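PDB 7CBD: exoglucanase A, which hydrolyses the beta-1,4-glucosidic linkages of cellulose with inversion of anomeric configuration, releasing cellobiose from the non-reducing chain ends. Local coordinates for residues A51-R56 with V92-P97; I146-L151 with Y190-H195; N186-I191 with S225-V230. All coordinates share one frame; numbering follows the deposited sequence. Where two conformers were deposited one is given.

The three contacts are strand pairings in the parallel barrel of this exoglucanase's family 6 catalytic domain. Contact 1 pairs strand 52-54 with strand 87-93, contact 2 joins the end of strand 141-146 to strand 187-192, and contact 3 joins that same strand to 228-231. The step from 87-93 to 141-146 bridges contacts 1 and 2, so all three belong to one sheet. Centres of contacts 1 and 2 lie about 11 Å apart, as do those of 2 and 3; 1 and 3 are about 15 Å apart. Contact 1 closes before contact 2 opens, both near the predicted catalytic acid, Asp149; contact 3 shares Tyr190 and Ile191 with contact 2 but starts nearer that strand's N-terminal end.

Contact 1. Residues A51-R56 with V92-P97; sequences AVWMDR and VIYDLP
Val92 presses its CG2 methyl onto the indole of Trp53, 3.5 Å from the centroid of the five-membered ring and only 4° off its normal, a CH-pi contact over the face. CG1 of the same valine reaches the benzo half, 3.7 Å from Trp53 CE3, so both branches lie under one ring system. At the indole's rim, the CE3-CZ3 edge is directed at the face of Tyr94 in an offset edge-to-face pair, with planes at 81° and Trp53 CZ3 3.5 Å from Tyr94 CD2. Trp53 CG stands anti to its carbonyl carbon (chi1 -72°), which lays the indole alongside Val92. An alanine at Trp53 would probably leave the Val92 methyls and the face of Tyr94 without their aromatic partner and open a gap between them.

Beneath the rings the backbones hold the parallel register: Val92 N donates to Val52 O at 2.8 Å, and Met54 N to Val92 O at 3.0 Å. Trp53 NE1 bonds to Ile364 O and Tyr94 OH to Asp100 OD1, fixing both polar ends. An aromatic pair thus stands at and just beyond the C-terminal ends of two neighbouring parallel strands, where barrel hydrolases place the active site; the side chain of Tyr94 is about 5 Å from that of the predicted proton donor Asp149.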
loop_
_atom_site.group_PDB
_atom_site.type_symbol
_atom_site.label_atom_id
_atom_site.label_comp_id
_atom_site.label_asym_id
_atom_site.label_seq_id
_atom_site.Cartn_x
_atom_site.Cartn_y
_atom_site.Cartn_z
ATOM N N ALA A 51 3.613 -4.167 -7.244
ATOM C CA ALA A 51 3.923 -2.891 -7.868
ATOM C C ALA A 51 5.420 -2.619 -7.842
ATOM O O ALA A 51 6.137 -3.027 -6.922
ATOM C CB ALA A 51 3.193 -1.752 -7.162
ATOM N N VAL A 52 5.879 -1.903 -8.863
ATOM C CA VAL A 52 7.246 -1.407 -8.924
ATOM C C VAL A 52 7.260 0.014 -8.379
ATOM O O VAL A 52 6.514 0.880 -8.856
ATOM C CB VAL A 52 7.780 -1.456 -10.365
ATOM C CG1 VAL A 52 9.123 -0.744 -10.453
ATOM C CG2 VAL A 52 7.881 -2.903 -10.827
ATOM N N TRP A 53 8.105 0.260 -7.380
ATOM C CA TRP A 53 8.153 1.547 -6.691
ATOM C C TRP A 53 9.266 2.406 -7.274
ATOM O O TRP A 53 10.438 2.015 -7.247
ATOM C CB TRP A 53 8.416 1.353 -5.197
ATOM C CG TRP A 53 7.254 0.789 -4.445
ATOM C CD1 TRP A 53 6.665 -0.439 -4.627
ATOM C CD2 TRP A 53 6.529 1.430 -3.386
ATOM N NE1 TRP A 53 5.623 -0.597 -3.736
ATOM C CE2 TRP A 53 5.519 0.535 -2.968
ATOM C CE3 TRP A 53 6.636 2.669 -2.747
ATOM C CZ2 TRP A 53 4.619 0.851 -1.952
ATOM C CZ3 TRP A 53 5.742 2.972 -1.735
ATOM C CH2 TRP A 53 4.752 2.069 -1.345
ATOM N N MET A 54 8.908 3.593 -7.767
ATOM C CA MET A 54 9.905 4.614 -8.077
ATOM C C MET A 54 10.090 5.468 -6.821
ATOM O O MET A 54 9.597 6.587 -6.701
ATOM C CB MET A 54 9.477 5.431 -9.291
ATOM C CG MET A 54 9.494 4.624 -10.593
ATOM S SD MET A 54 11.156 4.148 -11.133
ATOM C CE MET A 54 11.126 2.366 -10.952
ATOM N N ASP A 55 10.785 4.886 -5.839
ATOM C CA ASP A 55 10.885 5.500 -4.516
ATOM C C ASP A 55 12.028 6.496 -4.390
ATOM O O ASP A 55 12.239 7.044 -3.303
ATOM C CB ASP A 55 10.940 4.447 -3.395
ATOM C CG ASP A 55 12.095 3.469 -3.540
ATOM O OD1 ASP A 55 12.783 3.483 -4.576
ATOM O OD2 ASP A 55 12.316 2.673 -2.599
ATOM N N ARG A 56 12.757 6.745 -5.472
ATOM C CA ARG A 56 13.798 7.758 -5.528
ATOM C C ARG A 56 14.142 7.951 -6.995
ATOM O O ARG A 56 13.856 7.088 -7.832
ATOM C CB ARG A 56 15.041 7.353 -4.725
ATOM C CG ARG A 56 15.465 5.921 -4.929
ATOM C CD ARG A 56 16.692 5.578 -4.085
ATOM N NE ARG A 56 16.872 4.142 -3.891
ATOM C CZ ARG A 56 18.017 3.566 -3.529
ATOM N NH1 ARG A 56 18.068 2.251 -3.369
ATOM N NH2 ARG A 56 19.107 4.297 -3.328
ATOM N N VAL A 92 4.410 2.783 -8.623
ATOM C CA VAL A 92 4.207 3.695 -7.497
ATOM C C VAL A 92 5.018 4.966 -7.706
ATOM O O VAL A 92 6.249 4.916 -7.847
ATOM C CB VAL A 92 4.536 3.059 -6.141
ATOM C CG1 VAL A 92 3.983 3.944 -5.022
ATOM C CG2 VAL A 92 3.948 1.663 -6.058
ATOM N N ILE A 93 4.312 6.092 -7.704
ATOM C CA ILE A 93 4.888 7.426 -7.778
ATOM C C ILE A 93 5.055 7.891 -6.331
ATOM O O ILE A 93 4.068 8.022 -5.599
ATOM C CB ILE A 93 3.936 8.355 -8.552
ATOM C CG1 ILE A 93 3.587 7.757 -9.921
ATOM C CG2 ILE A 93 4.509 9.756 -8.680
ATOM C CD1 ILE A 93 4.781 7.517 -10.820
ATOM N N TYR A 94 6.300 8.088 -5.890
ATOM C CA TYR A 94 6.564 8.234 -4.458
ATOM C C TYR A 94 7.853 9.008 -4.223
ATOM O O TYR A 94 8.845 8.443 -3.746
ATOM C CB TYR A 94 6.648 6.853 -3.792
ATOM C CG TYR A 94 6.697 6.830 -2.268
ATOM C CD1 TYR A 94 5.844 7.614 -1.502
ATOM C CD2 TYR A 94 7.570 5.974 -1.604
ATOM C CE1 TYR A 94 5.880 7.573 -0.108
ATOM C CE2 TYR A 94 7.609 5.920 -0.227
ATOM C CZ TYR A 94 6.762 6.716 0.517
ATOM O OH TYR A 94 6.815 6.642 1.894
ATOM N N ASP A 95 7.848 10.312 -4.533
ATOM C CA ASP A 95 9.045 11.103 -4.271
ATOM C C ASP A 95 8.746 12.578 -4.027
ATOM O O ASP A 95 9.593 13.427 -4.328
ATOM C CB ASP A 95 10.075 10.943 -5.401
ATOM C CG ASP A 95 11.500 11.192 -4.940
ATOM O OD1 ASP A 95 11.778 11.158 -3.716
ATOM O OD2 ASP A 95 12.351 11.402 -5.829
ATOM N N LEU A 96 7.595 12.904 -3.434
ATOM C CA LEU A 96 7.236 14.310 -3.265
ATOM C C LEU A 96 8.283 15.051 -2.438
ATOM O O LEU A 96 8.902 14.477 -1.531
ATOM C CB LEU A 96 5.900 14.459 -2.544
ATOM C CG LEU A 96 4.669 14.355 -3.429
ATOM C CD1 LEU A 96 3.441 14.170 -2.575
ATOM C CD2 LEU A 96 4.508 15.555 -4.336
ATOM N N PRO A 97 8.478 16.341 -2.702
ATOM C CA PRO A 97 9.251 17.165 -1.762
ATOM C C PRO A 97 8.627 17.073 -0.377
ATOM O O PRO A 97 7.405 17.095 -0.231
ATOM C CB PRO A 97 9.124 18.583 -2.343
ATOM C CG PRO A 97 8.774 18.363 -3.792
ATOM C CD PRO A 97 7.920 17.136 -3.810
#

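Contact 2. Residues I146-L151 with Y190-H195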
loop_
_atom_site.group_PDB
_atom_site.type_symbol
_atom_site.label_atom_id
_atom_site.label_comp_id
_atom_site.label_asym_id
_atom_site.label_seq_id
_atom_site.Cartn_x
_atom_site.Cartn_y
_atom_site.Cartn_z
ATOM N N ILE A 146 -0.539 7.065 -6.799
ATOM C CA ILE A 146 -0.026 8.432 -6.720
ATOM C C ILE A 146 0.250 8.787 -5.259
ATOM O O ILE A 146 -0.670 9.088 -4.488
ATOM C CB ILE A 146 -0.978 9.447 -7.361
ATOM C CG1 ILE A 146 -1.370 9.049 -8.787
ATOM C CG2 ILE A 146 -0.342 10.836 -7.347
ATOM C CD1 ILE A 146 -0.214 8.937 -9.743
ATOM N N GLU A 147 1.529 8.778 -4.897
ATOM C CA GLU A 147 2.106 9.374 -3.693
ATOM C C GLU A 147 1.465 8.902 -2.393
ATOM O O GLU A 147 0.744 9.655 -1.723
ATOM C CB GLU A 147 2.167 10.899 -3.814
ATOM C CG GLU A 147 3.077 11.377 -4.940
ATOM C CD GLU A 147 4.569 11.206 -4.661
ATOM O OE1 GLU A 147 4.960 10.914 -3.507
ATOM O OE2 GLU A 147 5.370 11.372 -5.608
ATOM N N PRO A 148 1.747 7.667 -1.986
ATOM C CA PRO A 148 1.336 7.213 -0.651
ATOM C C PRO A 148 1.822 8.160 0.442
ATOM O O PRO A 148 2.839 8.840 0.298
ATOM C CB PRO A 148 2.011 5.840 -0.530
ATOM C CG PRO A 148 2.192 5.387 -1.961
ATOM C CD PRO A 148 2.484 6.636 -2.733
ATOM N N ASP A 149 1.066 8.210 1.541
ATOM C CA ASP A 149 1.459 8.981 2.724
ATOM C C ASP A 149 1.670 10.463 2.419
ATOM O O ASP A 149 2.619 11.077 2.911
ATOM C CB ASP A 149 2.693 8.379 3.401
ATOM C CG ASP A 149 2.977 9.003 4.752
ATOM O OD1 ASP A 149 2.014 9.448 5.414
ATOM O OD2 ASP A 149 4.165 9.080 5.132
ATOM N N SER A 150 0.782 11.054 1.616
ATOM C CA SER A 150 0.944 12.460 1.252
ATOM C C SER A 150 -0.236 13.311 1.710
ATOM O O SER A 150 -0.262 13.775 2.856
ATOM C CB SER A 150 1.236 12.630 -0.250
ATOM O OG SER A 150 0.159 12.187 -1.066
ATOM N N LEU A 151 -1.226 13.496 0.833
ATOM C CA LEU A 151 -2.241 14.529 1.047
ATOM C C LEU A 151 -2.975 14.457 2.380
ATOM O O LEU A 151 -3.234 15.525 2.964
ATOM C CB LEU A 151 -3.218 14.587 -0.133
ATOM C CG LEU A 151 -2.611 15.115 -1.432
ATOM C CD1 LEU A 151 -3.523 14.799 -2.608
ATOM C CD2 LEU A 151 -2.361 16.612 -1.356
ATOM N N TYR A 190 -4.417 6.312 -9.583
ATOM C CA TYR A 190 -5.089 5.929 -8.347
ATOM C C TYR A 190 -4.459 6.720 -7.208
ATOM O O TYR A 190 -3.304 6.478 -6.838
ATOM C CB TYR A 190 -4.978 4.425 -8.114
ATOM C CG TYR A 190 -5.894 3.628 -9.021
ATOM C CD1 TYR A 190 -7.173 3.276 -8.605
ATOM C CD2 TYR A 190 -5.488 3.237 -10.299
ATOM C CE1 TYR A 190 -8.032 2.552 -9.436
ATOM C CE2 TYR A 190 -6.338 2.517 -11.140
ATOM C CZ TYR A 190 -7.605 2.175 -10.694
ATOM O OH TYR A 190 -8.448 1.457 -11.513
ATOM N N ILE A 191 -5.213 7.675 -6.672
ATOM C CA ILE A 191 -4.731 8.521 -5.587
ATOM C C ILE A 191 -4.744 7.724 -4.285
ATOM O O ILE A 191 -5.723 7.043 -3.963
ATOM C CB ILE A 191 -5.591 9.793 -5.491
ATOM C CG1 ILE A 191 -5.211 10.784 -6.603
ATOM C CG2 ILE A 191 -5.495 10.429 -4.101
ATOM C CD1 ILE A 191 -3.966 11.606 -6.302
ATOM N N ASP A 192 -3.661 7.815 -3.519
ATOM C CA ASP A 192 -3.601 7.119 -2.244
ATOM C C ASP A 192 -4.555 7.762 -1.239
ATOM O O ASP A 192 -4.627 8.989 -1.126
ATOM C CB ASP A 192 -2.184 7.187 -1.693
ATOM C CG ASP A 192 -2.048 6.436 -0.407
ATOM O OD1 ASP A 192 -1.786 5.225 -0.494
ATOM O OD2 ASP A 192 -2.240 7.042 0.677
ATOM N N ILE A 193 -5.272 6.923 -0.486
ATOM C CA ILE A 193 -6.214 7.427 0.513
ATOM C C ILE A 193 -5.927 6.882 1.911
ATOM O O ILE A 193 -6.839 6.730 2.730
ATOM C CB ILE A 193 -7.688 7.230 0.095
ATOM C CG1 ILE A 193 -8.025 5.747 -0.091
ATOM C CG2 ILE A 193 -7.991 8.045 -1.143
ATOM C CD1 ILE A 193 -9.509 5.469 -0.018
ATOM N N GLY A 194 -4.660 6.617 2.217
ATOM C CA GLY A 194 -4.371 6.151 3.565
ATOM C C GLY A 194 -5.101 4.855 3.852
ATOM O O GLY A 194 -5.221 3.982 2.987
ATOM N N HIS A 195 -5.604 4.726 5.076
ATOM C CA HIS A 195 -6.317 3.527 5.501
ATOM C C HIS A 195 -7.247 3.911 6.642
ATOM O O HIS A 195 -7.180 5.022 7.171
ATOM C CB HIS A 195 -5.357 2.410 5.931
ATOM C CG HIS A 195 -4.565 2.736 7.161
ATOM N ND1 HIS A 195 -4.802 2.138 8.383
ATOM C CD2 HIS A 195 -3.551 3.612 7.363
ATOM C CE1 HIS A 195 -3.961 2.624 9.278
ATOM N NE2 HIS A 195 -3.188 3.516 8.685
HETATM O O HOH W 1 -1.619 9.735 0.852
HETATM O O HOH W 2 -0.588 6.239 2.766
HETATM O O HOH W 3 -2.978 11.191 -1.136
#
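Ile146 and Ile191 meet through their branches: the CD1 methyl of Ile191 lies 3.8 Å from CB of Ile146 and equally near its CG2, the two side chains running aslant on the face of the sheet where Leu181 and Val174 of helix 161-182 cover them.

Backbone bonds set the pairing. Ile146 N donates to Tyr190 O at 2.8 Å, nearly straight at 164°, whereas the return bond from Asp192 N to Ile146 O is weak at 3.4 Å. This is parallel pairing at its last step, beyond which segment 146-151 leaves the sheet as the loop bearing Asp149, the predicted proton donor. In this barrel fold such loops at the C-terminal ends of the strands line the active site.

Side chains carry the direct polar part. With CG anti to its backbone N (chi1 -178°), the Asp192 carboxylate reaches across to Pro148, whose CA is 3.5 Å from Asp192 CG. The OD2 oxygen closes an Asx turn by accepting from Gly194 N at 2.9 Å, the donor standing above the carboxylate plane. Inside the opposing loop, Ser150 OG donates to Glu147 O at 2.7 Å.

Water supplies the remaining links. Two molecules donate to Asp192 OD2, one accepting from Asp149 N and the other from Ser150 N, so a carboxylate oxygen holds, through two waters, the N-H groups of both residues. A third joins Ser150 OG to Asp192 O.

Contact 3. Residues N186-I191 with S225-V230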
loop_
_atom_site.group_PDB
_atom_site.type_symbol
_atom_site.label_atom_id
_atom_site.label_comp_id
_atom_site.label_asym_id
_atom_site.label_seq_id
_atom_site.Cartn_x
_atom_site.Cartn_y
_atom_site.Cartn_z
ATOM N N ASN A 186 -3.050 5.537 -21.670
ATOM C CA ASN A 186 -3.004 4.217 -21.061
ATOM C C ASN A 186 -2.506 4.247 -19.623
ATOM O O ASN A 186 -2.198 3.188 -19.064
ATOM C CB ASN A 186 -2.186 3.238 -21.916
ATOM C CG ASN A 186 -0.786 3.748 -22.215
ATOM O OD1 ASN A 186 -0.547 4.958 -22.300
ATOM N ND2 ASN A 186 0.149 2.823 -22.387
ATOM N N VAL A 187 -2.414 5.428 -19.012
ATOM C CA VAL A 187 -2.076 5.560 -17.599
ATOM C C VAL A 187 -3.352 5.853 -16.824
ATOM O O VAL A 187 -4.166 6.692 -17.240
ATOM C CB VAL A 187 -1.016 6.651 -17.364
ATOM C CG1 VAL A 187 -0.737 6.819 -15.869
ATOM C CG2 VAL A 187 0.268 6.305 -18.094
ATOM N N TYR A 188 -3.521 5.152 -15.699
ATOM C CA TYR A 188 -4.697 5.226 -14.838
ATOM C C TYR A 188 -4.205 5.629 -13.458
ATOM O O TYR A 188 -3.386 4.927 -12.863
ATOM C CB TYR A 188 -5.389 3.854 -14.792
ATOM C CG TYR A 188 -5.930 3.476 -16.160
ATOM C CD1 TYR A 188 -7.267 3.686 -16.471
ATOM C CD2 TYR A 188 -5.094 2.970 -17.160
ATOM C CE1 TYR A 188 -7.768 3.394 -17.735
ATOM C CE2 TYR A 188 -5.583 2.670 -18.434
ATOM C CZ TYR A 188 -6.925 2.891 -18.714
ATOM O OH TYR A 188 -7.438 2.617 -19.967
ATOM N N ASN A 189 -4.676 6.771 -12.964
ATOM C CA ASN A 189 -4.148 7.370 -11.745
ATOM C C ASN A 189 -5.020 6.988 -10.560
ATOM O O ASN A 189 -6.211 7.331 -10.524
ATOM C CB ASN A 189 -4.113 8.889 -11.876
ATOM C CG ASN A 189 -3.096 9.354 -12.878
ATOM O OD1 ASN A 189 -2.063 8.720 -13.071
ATOM N ND2 ASN A 189 -3.386 10.464 -13.537
ATOM N N TYR A 190 -4.417 6.312 -9.583
ATOM C CA TYR A 190 -5.089 5.929 -8.347
ATOM C C TYR A 190 -4.459 6.720 -7.208
ATOM O O TYR A 190 -3.304 6.478 -6.838
ATOM C CB TYR A 190 -4.978 4.425 -8.114
ATOM C CG TYR A 190 -5.894 3.628 -9.021
ATOM C CD1 TYR A 190 -7.173 3.276 -8.605
ATOM C CD2 TYR A 190 -5.488 3.237 -10.299
ATOM C CE1 TYR A 190 -8.032 2.552 -9.436
ATOM C CE2 TYR A 190 -6.338 2.517 -11.140
ATOM C CZ TYR A 190 -7.605 2.175 -10.694
ATOM O OH TYR A 190 -8.448 1.457 -11.513
ATOM N N ILE A 191 -5.213 7.675 -6.672
ATOM C CA ILE A 191 -4.731 8.521 -5.587
ATOM C C ILE A 191 -4.744 7.724 -4.285
ATOM O O ILE A 191 -5.723 7.043 -3.963
ATOM C CB ILE A 191 -5.591 9.793 -5.491
ATOM C CG1 ILE A 191 -5.211 10.784 -6.603
ATOM C CG2 ILE A 191 -5.495 10.429 -4.101
ATOM C CD1 ILE A 191 -3.966 11.606 -6.302
ATOM N N SER A 225 -8.817 13.617 -14.106
ATOM C CA SER A 225 -7.408 13.334 -13.838
ATOM C C SER A 225 -7.209 12.146 -12.916
ATOM O O SER A 225 -6.128 11.546 -12.930
ATOM C CB SER A 225 -6.742 14.548 -13.200
ATOM O OG SER A 225 -6.776 15.656 -14.075
ATOM N N ILE A 226 -8.204 11.822 -12.098
ATOM C CA ILE A 226 -8.094 10.783 -11.084
ATOM C C ILE A 226 -9.061 9.664 -11.439
ATOM O O ILE A 226 -10.282 9.855 -11.414
ATOM C CB ILE A 226 -8.385 11.345 -9.683
ATOM C CG1 ILE A 226 -7.361 12.424 -9.318
ATOM C CG2 ILE A 226 -8.387 10.236 -8.651
ATOM C CD1 ILE A 226 -7.733 13.240 -8.094
ATOM N N ASP A 227 -8.516 8.489 -11.744
ATOM C CA ASP A 227 -9.357 7.359 -12.122
ATOM C C ASP A 227 -9.944 6.635 -10.920
ATOM O O ASP A 227 -11.035 6.058 -11.017
ATOM C CB ASP A 227 -8.540 6.398 -12.974
ATOM C CG ASP A 227 -8.165 7.009 -14.297
ATOM O OD1 ASP A 227 -9.038 7.099 -15.186
ATOM O OD2 ASP A 227 -7.003 7.425 -14.439
ATOM N N GLY A 228 -9.256 6.666 -9.787
ATOM C CA GLY A 228 -9.716 5.939 -8.626
ATOM C C GLY A 228 -8.817 6.221 -7.447
ATOM O O GLY A 228 -7.980 7.127 -7.479
ATOM N N PHE A 229 -8.994 5.415 -6.405
ATOM C CA PHE A 229 -8.327 5.620 -5.124
ATOM C C PHE A 229 -7.859 4.276 -4.586
ATOM O O PHE A 229 -8.489 3.248 -4.831
ATOM C CB PHE A 229 -9.293 6.302 -4.149
ATOM C CG PHE A 229 -9.743 7.647 -4.629
ATOM C CD1 PHE A 229 -9.049 8.791 -4.273
ATOM C CD2 PHE A 229 -10.831 7.770 -5.491
ATOM C CE1 PHE A 229 -9.435 10.033 -4.749
ATOM C CE2 PHE A 229 -11.217 9.003 -5.973
ATOM C CZ PHE A 229 -10.523 10.133 -5.598
ATOM N N VAL A 230 -6.747 4.281 -3.851
ATOM C CA VAL A 230 -6.181 3.044 -3.313
ATOM C C VAL A 230 -5.916 3.201 -1.818
ATOM O O VAL A 230 -5.321 4.197 -1.384
ATOM C CB VAL A 230 -4.917 2.592 -4.083
ATOM C CG1 VAL A 230 -3.871 3.696 -4.172
ATOM C CG2 VAL A 230 -4.337 1.318 -3.486
HETATM O O HOH W 4 -5.631 9.099 -16.047
#
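Asn189 and Asp227 grip each other where segment 225-230 approaches strand 187-192. Asp227 OD2 accepts from Asn189 N at 2.8 Å through its anti lone pair, and Asn189 O takes two donors in return, Asp227 N at 2.9 Å and Gly228 N at 3.2 Å. The Asn189 amide reaches further back: ND2 donates to Ser225 O at 3.0 Å with a 168° angle, the acceptor almost in the amide plane and nearly in line with its own C=O. One asparagine therefore engages the incoming segment through backbone N, backbone O and side chain.

Side-chain packing is dense beyond this point, where regular parallel pairing takes over. Ile191 N donates to Gly228 O and Val230 N to Ile191 O, with CA-H...O contacts from Tyr190 and Phe229 beside them. The ring of Tyr190 lies with one face over Gly228 N, so close that a beta carbon on Gly228 would clash with Tyr190 CE1. On the other face of the sheet, Ile191 CB rests 3.8 Å from Phe229 CD1, the two side chains lying alongside, while Ile191 CG1 is wedged against Ile226 CG2 and CD1.

The looser side is the Val187-Tyr188 end. There no backbone-to-backbone bond joins the segments, which meet through the Asp227 carboxylate and a water lying between Val187 O and Asp227 OD2, 2.7 Å from the latter. The Tyr188 ring and the Asp227 carboxylate come no nearer than 4.1 Å, between Tyr188 CD1 and Asp227 OD1, their planes 47° apart. His5 NE2 bonds Asp227 OD1 and its ring stacks on Tyr188.

With Asn189 N on one oxygen and His5 NE2 on the other, the Asp227 carboxylate is probably stabilised as the anion, and a side chain thereby begins the ladder that the backbones continue.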